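Local coordinates for protein cycloalternan-forming enzyme (Listeria monocytogenes serovar 1/2a, PDB 5F7U) that is a multidomain glycosyl hydrolase family 31 protein built round a TIM-barrel domain, and binds glycans at several sites as well as magnesium ions, at residues T116-V121 against Q237-F242; T357-K362 against Y704-A709; D730-D735 against E760-E765. The protein carries 1 engineered substitution. All coordinates share one frame; numbering follows the deposited sequence.

Contact 1: T116-V121 against Q237-F242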
# COMPACT_ATOMS: atom_id res chain seq x y z
N THR A 116 -1.27 -29.12 26.66
CA THR A 116 -0.21 -29.20 25.67
C THR A 116 1.15 -28.77 26.21
O THR A 116 1.25 -28.13 27.27
CB THR A 116 -0.56 -28.28 24.48
OG1 THR A 116 -0.83 -26.96 24.98
CG2 THR A 116 -1.81 -28.80 23.74
N ASP A 117 2.20 -29.14 25.48
CA ASP A 117 3.52 -28.56 25.66
C ASP A 117 4.27 -28.58 24.34
O ASP A 117 3.86 -29.28 23.40
CB ASP A 117 4.32 -29.29 26.78
CG ASP A 117 5.34 -28.38 27.48
OD1 ASP A 117 5.68 -27.28 26.98
OD2 ASP A 117 5.82 -28.77 28.56
N TRP A 118 5.33 -27.78 24.26
CA TRP A 118 6.14 -27.68 23.05
C TRP A 118 7.01 -28.90 22.81
O TRP A 118 7.61 -29.45 23.74
CB TRP A 118 6.99 -26.39 23.09
CG TRP A 118 6.15 -25.17 22.91
CD1 TRP A 118 5.67 -24.34 23.90
CD2 TRP A 118 5.65 -24.66 21.68
NE1 TRP A 118 4.90 -23.34 23.34
CE2 TRP A 118 4.85 -23.52 21.98
CE3 TRP A 118 5.76 -25.09 20.34
CZ2 TRP A 118 4.22 -22.77 20.99
CZ3 TRP A 118 5.11 -24.34 19.34
CH2 TRP A 118 4.35 -23.19 19.68
N GLU A 119 7.06 -29.32 21.54
CA GLU A 119 8.01 -30.32 21.05
C GLU A 119 8.73 -29.66 19.88
O GLU A 119 8.11 -28.90 19.12
CB GLU A 119 7.28 -31.56 20.56
CG GLU A 119 6.51 -32.29 21.65
CD GLU A 119 5.75 -33.51 21.16
OE1 GLU A 119 5.64 -33.75 19.93
OE2 GLU A 119 5.24 -34.24 22.03
N TYR A 120 10.03 -29.90 19.77
CA TYR A 120 10.83 -29.26 18.73
C TYR A 120 11.57 -30.30 17.92
O TYR A 120 11.76 -31.40 18.38
CB TYR A 120 11.85 -28.28 19.33
CG TYR A 120 11.25 -27.16 20.14
CD1 TYR A 120 10.88 -25.96 19.51
CD2 TYR A 120 11.07 -27.28 21.53
CE1 TYR A 120 10.33 -24.91 20.24
CE2 TYR A 120 10.51 -26.24 22.27
CZ TYR A 120 10.15 -25.06 21.61
OH TYR A 120 9.61 -24.02 22.34
N VAL A 121 11.95 -29.93 16.70
CA VAL A 121 12.84 -30.76 15.89
C VAL A 121 14.17 -30.83 16.63
O VAL A 121 14.71 -29.81 17.07
CB VAL A 121 13.02 -30.16 14.47
CG1 VAL A 121 14.11 -30.91 13.71
CG2 VAL A 121 11.72 -30.22 13.69
N GLN A 237 -0.48 -25.02 18.02
CA GLN A 237 0.37 -23.92 17.54
C GLN A 237 1.64 -24.45 16.92
O GLN A 237 2.07 -25.56 17.23
CB GLN A 237 0.75 -22.98 18.69
CG GLN A 237 -0.33 -22.02 19.19
CD GLN A 237 0.22 -20.93 20.10
OE1 GLN A 237 1.17 -21.16 20.87
NE2 GLN A 237 -0.38 -19.74 20.01
N TYR A 238 2.25 -23.63 16.05
CA TYR A 238 3.57 -23.90 15.50
C TYR A 238 4.46 -22.71 15.77
O TYR A 238 3.97 -21.59 15.90
CB TYR A 238 3.50 -24.01 13.97
CG TYR A 238 2.96 -25.30 13.44
CD1 TYR A 238 3.75 -26.46 13.45
CD2 TYR A 238 1.67 -25.36 12.88
CE1 TYR A 238 3.27 -27.65 12.93
CE2 TYR A 238 1.17 -26.57 12.36
CZ TYR A 238 1.98 -27.71 12.39
OH TYR A 238 1.52 -28.91 11.87
N GLN A 239 5.77 -22.93 15.81
CA GLN A 239 6.71 -21.79 15.81
C GLN A 239 7.99 -22.13 15.08
O GLN A 239 8.37 -23.30 14.97
CB GLN A 239 7.03 -21.34 17.25
CG GLN A 239 7.87 -22.33 18.05
CD GLN A 239 8.22 -21.77 19.41
OE1 GLN A 239 9.13 -20.95 19.54
NE2 GLN A 239 7.49 -22.18 20.43
N ASN A 240 8.64 -21.08 14.57
CA ASN A 240 10.05 -21.16 14.23
C ASN A 240 10.74 -19.86 14.67
O ASN A 240 10.08 -18.83 14.90
CB ASN A 240 10.28 -21.47 12.74
CG ASN A 240 11.62 -22.17 12.50
OD1 ASN A 240 12.44 -22.33 13.41
ND2 ASN A 240 11.85 -22.61 11.27
N ASN A 241 12.06 -19.94 14.83
CA ASN A 241 12.86 -18.87 15.40
C ASN A 241 14.10 -18.69 14.57
O ASN A 241 14.73 -19.67 14.18
CB ASN A 241 13.26 -19.22 16.84
CG ASN A 241 12.05 -19.37 17.75
OD1 ASN A 241 11.62 -18.41 18.39
ND2 ASN A 241 11.47 -20.57 17.79
N PHE A 242 14.44 -17.42 14.33
CA PHE A 242 15.47 -17.04 13.36
C PHE A 242 16.43 -16.03 13.95
O PHE A 242 16.05 -15.26 14.84
CB PHE A 242 14.78 -16.46 12.11
CG PHE A 242 13.79 -17.42 11.47
CD1 PHE A 242 14.23 -18.35 10.51
CD2 PHE A 242 12.44 -17.42 11.84
CE1 PHE A 242 13.34 -19.25 9.92
CE2 PHE A 242 11.54 -18.33 11.25
CZ PHE A 242 12.00 -19.24 10.29
O HOH W 1 11.01 -21.63 21.66

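Contact 2: T357-K362 against Y704-A709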
# COMPACT_ATOMS: atom_id res chain seq x y z
N THR A 357 -2.36 -8.58 -8.48
CA THR A 357 -3.31 -7.50 -8.56
C THR A 357 -4.06 -7.57 -9.89
O THR A 357 -3.46 -7.80 -10.93
CB THR A 357 -2.56 -6.15 -8.47
OG1 THR A 357 -2.15 -5.97 -7.11
CG2 THR A 357 -3.45 -4.99 -8.83
N THR A 358 -5.38 -7.37 -9.84
CA THR A 358 -6.17 -7.29 -11.08
C THR A 358 -6.16 -5.85 -11.60
O THR A 358 -6.60 -4.95 -10.90
CB THR A 358 -7.62 -7.73 -10.82
OG1 THR A 358 -7.61 -9.07 -10.32
CG2 THR A 358 -8.47 -7.67 -12.11
N LEU A 359 -5.69 -5.66 -12.83
CA LEU A 359 -5.74 -4.31 -13.43
C LEU A 359 -7.15 -3.74 -13.42
O LEU A 359 -8.10 -4.37 -13.89
CB LEU A 359 -5.19 -4.31 -14.86
CG LEU A 359 -5.16 -2.94 -15.55
CD1 LEU A 359 -4.25 -1.94 -14.84
CD2 LEU A 359 -4.74 -3.13 -17.01
N LEU A 360 -7.27 -2.52 -12.90
CA LEU A 360 -8.55 -1.80 -12.90
C LEU A 360 -8.61 -0.84 -14.08
O LEU A 360 -7.56 -0.45 -14.58
CB LEU A 360 -8.67 -1.02 -11.58
CG LEU A 360 -8.72 -1.87 -10.29
CD1 LEU A 360 -8.84 -0.93 -9.11
CD2 LEU A 360 -9.86 -2.89 -10.27
N PRO A 361 -9.83 -0.45 -14.51
CA PRO A 361 -9.91 0.57 -15.56
C PRO A 361 -9.28 1.89 -15.17
O PRO A 361 -9.16 2.19 -13.97
CB PRO A 361 -11.41 0.76 -15.81
CG PRO A 361 -12.12 -0.05 -14.82
CD PRO A 361 -11.16 -0.91 -14.07
N LYS A 362 -8.88 2.66 -16.18
CA LYS A 362 -8.24 3.95 -15.94
C LYS A 362 -9.04 4.89 -15.06
O LYS A 362 -8.46 5.66 -14.29
CB LYS A 362 -7.90 4.62 -17.26
CG LYS A 362 -6.96 5.81 -17.09
CD LYS A 362 -6.17 6.00 -18.37
CE LYS A 362 -6.67 7.12 -19.21
NZ LYS A 362 -5.75 7.04 -20.42
N TYR A 704 1.40 7.97 -17.24
CA TYR A 704 2.47 7.39 -16.42
C TYR A 704 1.89 6.58 -15.26
O TYR A 704 2.32 5.45 -15.01
CB TYR A 704 3.36 8.53 -15.89
CG TYR A 704 4.39 8.17 -14.84
CD1 TYR A 704 5.64 7.69 -15.21
CD2 TYR A 704 4.11 8.32 -13.46
CE1 TYR A 704 6.61 7.37 -14.26
CE2 TYR A 704 5.06 7.97 -12.48
CZ TYR A 704 6.31 7.52 -12.90
OH TYR A 704 7.28 7.18 -11.97
N ILE A 705 0.93 7.18 -14.56
CA ILE A 705 0.26 6.51 -13.42
C ILE A 705 -0.40 5.21 -13.85
O ILE A 705 -0.26 4.17 -13.19
CB ILE A 705 -0.75 7.46 -12.74
CG1 ILE A 705 0.01 8.64 -12.08
CG2 ILE A 705 -1.66 6.71 -11.74
CD1 ILE A 705 -0.92 9.75 -11.58
N TYR A 706 -1.09 5.24 -14.99
CA TYR A 706 -1.82 4.05 -15.42
C TYR A 706 -0.87 2.98 -15.94
O TYR A 706 -1.12 1.79 -15.76
CB TYR A 706 -2.91 4.40 -16.43
CG TYR A 706 -3.94 3.29 -16.59
CD1 TYR A 706 -4.56 2.70 -15.46
CD2 TYR A 706 -4.27 2.81 -17.85
CE1 TYR A 706 -5.49 1.69 -15.60
CE2 TYR A 706 -5.22 1.80 -18.01
CZ TYR A 706 -5.82 1.24 -16.89
OH TYR A 706 -6.74 0.23 -17.06
N THR A 707 0.23 3.40 -16.58
CA THR A 707 1.25 2.42 -16.95
C THR A 707 1.81 1.75 -15.69
O THR A 707 2.05 0.54 -15.68
CB THR A 707 2.37 3.05 -17.80
OG1 THR A 707 1.80 3.57 -19.00
CG2 THR A 707 3.44 2.01 -18.20
N ALA A 708 2.01 2.54 -14.63
CA ALA A 708 2.48 1.96 -13.36
C ALA A 708 1.45 0.99 -12.78
O ALA A 708 1.82 -0.05 -12.23
CB ALA A 708 2.83 3.04 -12.34
N ALA A 709 0.17 1.30 -12.93
CA ALA A 709 -0.90 0.40 -12.47
C ALA A 709 -0.82 -0.96 -13.20
O ALA A 709 -0.95 -2.02 -12.58
CB ALA A 709 -2.26 1.04 -12.66

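Contact 3: D730-D735 against E760-E765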
# COMPACT_ATOMS: atom_id res chain seq x y z
N ASP A 730 20.94 0.79 0.93
CA ASP A 730 21.19 2.17 1.31
C ASP A 730 20.77 2.41 2.76
O ASP A 730 19.58 2.46 3.07
CB ASP A 730 20.45 3.12 0.37
CG ASP A 730 20.86 4.58 0.56
OD1 ASP A 730 21.15 5.00 1.71
OD2 ASP A 730 20.88 5.31 -0.44
N VAL A 731 21.77 2.58 3.62
CA VAL A 731 21.51 2.72 5.07
C VAL A 731 20.60 3.90 5.42
O VAL A 731 19.91 3.88 6.45
CB VAL A 731 22.81 2.73 5.91
CG1 VAL A 731 23.53 1.40 5.75
CG2 VAL A 731 23.71 3.89 5.52
N ASN A 732 20.59 4.93 4.57
CA ASN A 732 19.77 6.09 4.84
C ASN A 732 18.31 5.90 4.44
O ASN A 732 17.48 6.71 4.81
CB ASN A 732 20.33 7.34 4.18
CG ASN A 732 21.29 8.08 5.10
OD1 ASN A 732 22.48 8.00 4.92
ND2 ASN A 732 20.74 8.79 6.13
N ALA A 733 18.03 4.87 3.65
CA ALA A 733 16.68 4.62 3.11
C ALA A 733 15.83 3.77 4.05
O ALA A 733 14.62 3.67 3.84
CB ALA A 733 16.78 3.93 1.76
N ARG A 734 16.45 3.18 5.06
CA ARG A 734 15.85 2.06 5.81
C ARG A 734 14.57 2.42 6.56
O ARG A 734 13.63 1.62 6.58
CB ARG A 734 16.88 1.46 6.78
CG ARG A 734 18.02 0.71 6.08
CD ARG A 734 17.49 -0.63 5.56
NE ARG A 734 18.49 -1.39 4.82
CZ ARG A 734 19.29 -2.31 5.36
NH1 ARG A 734 19.25 -2.59 6.67
NH2 ARG A 734 20.14 -2.98 4.57
N ASP A 735 14.52 3.61 7.16
CA ASP A 735 13.41 3.92 8.06
C ASP A 735 12.50 5.04 7.55
O ASP A 735 11.55 5.43 8.24
CB ASP A 735 13.94 4.27 9.46
CG ASP A 735 14.71 3.13 10.12
OD1 ASP A 735 14.25 1.97 10.11
OD2 ASP A 735 15.77 3.40 10.69
N GLU A 760 13.19 17.94 4.56
CA GLU A 760 14.36 17.08 4.28
C GLU A 760 13.94 16.04 3.27
O GLU A 760 12.85 15.44 3.41
CB GLU A 760 14.82 16.37 5.55
CG GLU A 760 15.62 17.26 6.48
CD GLU A 760 16.11 16.53 7.73
OE1 GLU A 760 15.93 15.30 7.87
OE2 GLU A 760 16.69 17.20 8.58
N VAL A 761 14.75 15.84 2.24
CA VAL A 761 14.50 14.78 1.26
C VAL A 761 15.76 13.96 1.12
O VAL A 761 16.81 14.51 0.75
CB VAL A 761 14.12 15.33 -0.14
CG1 VAL A 761 13.73 14.17 -1.07
CG2 VAL A 761 12.97 16.33 -0.06
N TYR A 762 15.69 12.67 1.41
CA TYR A 762 16.87 11.84 1.20
C TYR A 762 16.92 11.44 -0.28
O TYR A 762 15.94 10.86 -0.80
CB TYR A 762 16.93 10.58 2.10
CG TYR A 762 18.13 9.75 1.67
CD1 TYR A 762 19.44 10.22 1.90
CD2 TYR A 762 17.97 8.58 0.92
CE1 TYR A 762 20.54 9.52 1.45
CE2 TYR A 762 19.07 7.86 0.46
CZ TYR A 762 20.35 8.34 0.72
OH TYR A 762 21.46 7.66 0.27
N LEU A 763 18.03 11.76 -0.96
CA LEU A 763 18.21 11.38 -2.35
C LEU A 763 19.20 10.23 -2.45
O LEU A 763 20.37 10.42 -2.12
CB LEU A 763 18.69 12.56 -3.19
CG LEU A 763 17.76 13.78 -3.21
CD1 LEU A 763 18.45 14.89 -3.99
CD2 LEU A 763 16.38 13.46 -3.79
N PRO A 764 18.74 9.06 -2.92
CA PRO A 764 19.68 7.97 -3.18
C PRO A 764 20.67 8.32 -4.28
O PRO A 764 20.49 9.30 -5.00
CB PRO A 764 18.78 6.83 -3.67
CG PRO A 764 17.43 7.17 -3.13
CD PRO A 764 17.36 8.67 -3.25
N GLU A 765 21.72 7.51 -4.40
CA GLU A 765 22.80 7.81 -5.35
C GLU A 765 22.21 7.91 -6.77
O GLU A 765 21.27 7.21 -7.09
CB GLU A 765 23.93 6.79 -5.23
CG GLU A 765 25.24 7.48 -4.87
CD GLU A 765 26.23 6.63 -4.09
OE1 GLU A 765 26.90 5.77 -4.72
OE2 GLU A 765 26.37 6.85 -2.86
O HOH W 2 21.78 5.08 -2.99

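Contact 1: T116-V121 against Q237-F242
With chi1 at -71°, Trp118 sets CG anti to its own carbonyl carbon, while Gln239 takes the crowded position between backbone N and carbonyl carbon (chi1 69°) and then extends, so that its amide arrives above the indole. Gln239 NE2 stands over the middle of one indole face, 3.3 Å from Trp118 CD2, and the amide plane stands 86° to the ring, edge down, with the C-N bond slanting so that one N-H of NE2 is turned to the face. Gln237 gives its CB to the far end of the indole, 3.7 Å from Trp118 CH2, and its OE1 lies 3.5 Å from Trp118 CZ2, set obliquely; the amide of Gln237 has its bond elsewhere, NE2 donating to Asp324. Tyr120 adds a ring whose edge faces the Gln239 amide. A water bridges Tyr120 OH and Gln239 OE1, 2.9 Å from each. Gln239 OE1 also accepts, in the carbonyl plane and nearly straight, from Asn241 ND2 at 2.9 Å. The two strands are not direct neighbours: strand 214-229 runs between them, antiparallel to both, and the long side chains span it on one face of this beta-rich region. Glutamine suits such a place, since its methylenes pack while its amide pairs. Two bonds grip OE1 and so fix the amide flip, which turns one partly positive N-H of the amide toward the electron-rich indole, an arrangement probably favourable electrostatically.

Contact 2: T357-K362 against Y704-A709
One hydrogen bond joins the loop 357-362 to the helix 702-715. The Tyr706 hydroxyl donates to Leu360 O at 2.7 Å, arriving in the carbonyl plane on a lone pair, with a C=O...OH angle of 136°. Tyrosine suits the task because, with CG anti to the backbone N (chi1 -163°), its long flat side chain carries a donor from the helix across to a loop backbone. The acceptor lies in the plane of the ring, at its edge.

CH-pi packing covers one face of the same ring. Lys362 CB sits 3.9 Å from the centroid of the Tyr706 ring and only 7° off its normal, and the chain then continues along the ring toward its root, Lys362 CD coming within 3.7 Å of Tyr706 CD2. A long aliphatic chain fits here: its methylenes lie on the aromatic face, while the lysine side chain passes about 6 Å from a bound magnesium ion.

Apolar contacts complete the seam. Leu359 crosses the tyrosine at about a right angle, its CD1 3.9 Å from Tyr706 CE1 and 4.2 Å from Ala709 CB. Alanine, one helical turn on, is small enough to let the leucine close to the helix; Tyr841 and Tyr627 also touch Leu359, and Phe571 of helix 555-577 packs on Leu360.

The loop leads into barrel strand 367-369, and the helix lies beyond the last barrel strand, 657-660, after two further helices. Tyr706 thus joins the two ends of the barrel sequence, giving a buried loop carbonyl a hydroxyl partner while its ring supplies the hydrophobic surface.

Contact 3: D730-D735 against E760-E765
Asp730 opens the loop with CG anti to its backbone N (chi1 -169°), which carries the carboxylate tip to tip onto Tyr762, the two planes nearly perpendicular. Tyr762 OH donates to the syn lone pair of Asp730 OD2 at 2.5 Å, a very short bond. The same OD2 accepts from a water at 2.7 Å, and that water takes the backbone N-H of Glu765, so one oxygen serves both sides of Pro764. Asp730 OD1 uses its anti lone pair for the backbone N of Asn732 at 2.9 Å, closing an Asx turn, a role natural to a short acidic side chain. Three donors around the carboxylate would be expected to favour its charged form. Asn732 next lays its CB over the Tyr762 ring, 3.6 Å from the centroid and 16° off the normal: a CH-pi contact by a short side chain whose amide, 22° from the ring plane, lies above the CE1 side, CG 4.0 Å from Tyr762 CE1. Ala733 follows, its N bonded to Asp730 O at 2.9 Å; its small methyl fits the buried side of the turn, against Met723.

This loop precedes strand 740-742 in the C-terminal beta domain, and Tyr762 comes from strand 758-763, which pairs antiparallel with strand 781-786. Met723 of the short helix 723-726 touches both Ala733 and Pro764, while Leu747 of strand 746-748 also packs on the proline.

Contact 1 lies near the surface, its centre about 32 Å from that of the chain; contacts 2 and 3 are buried, contact 2 nearest the middle of the chain (centre to centre about 14 Å). They share no helix or strand and do not touch. Contact 1 spans an intervening strand in the N-terminal beta-rich part, contact 2 links loop to helix in the barrel domain, and contact 3 links loop to strand in the C-terminal domain. A direct tyrosine hydroxyl bond crosses both buried contacts, to a neutral carbonyl in one and a carboxylate in the other; in contact 1 water links the tyrosine to the amide, whereas in contact 3 water supplements the direct bond.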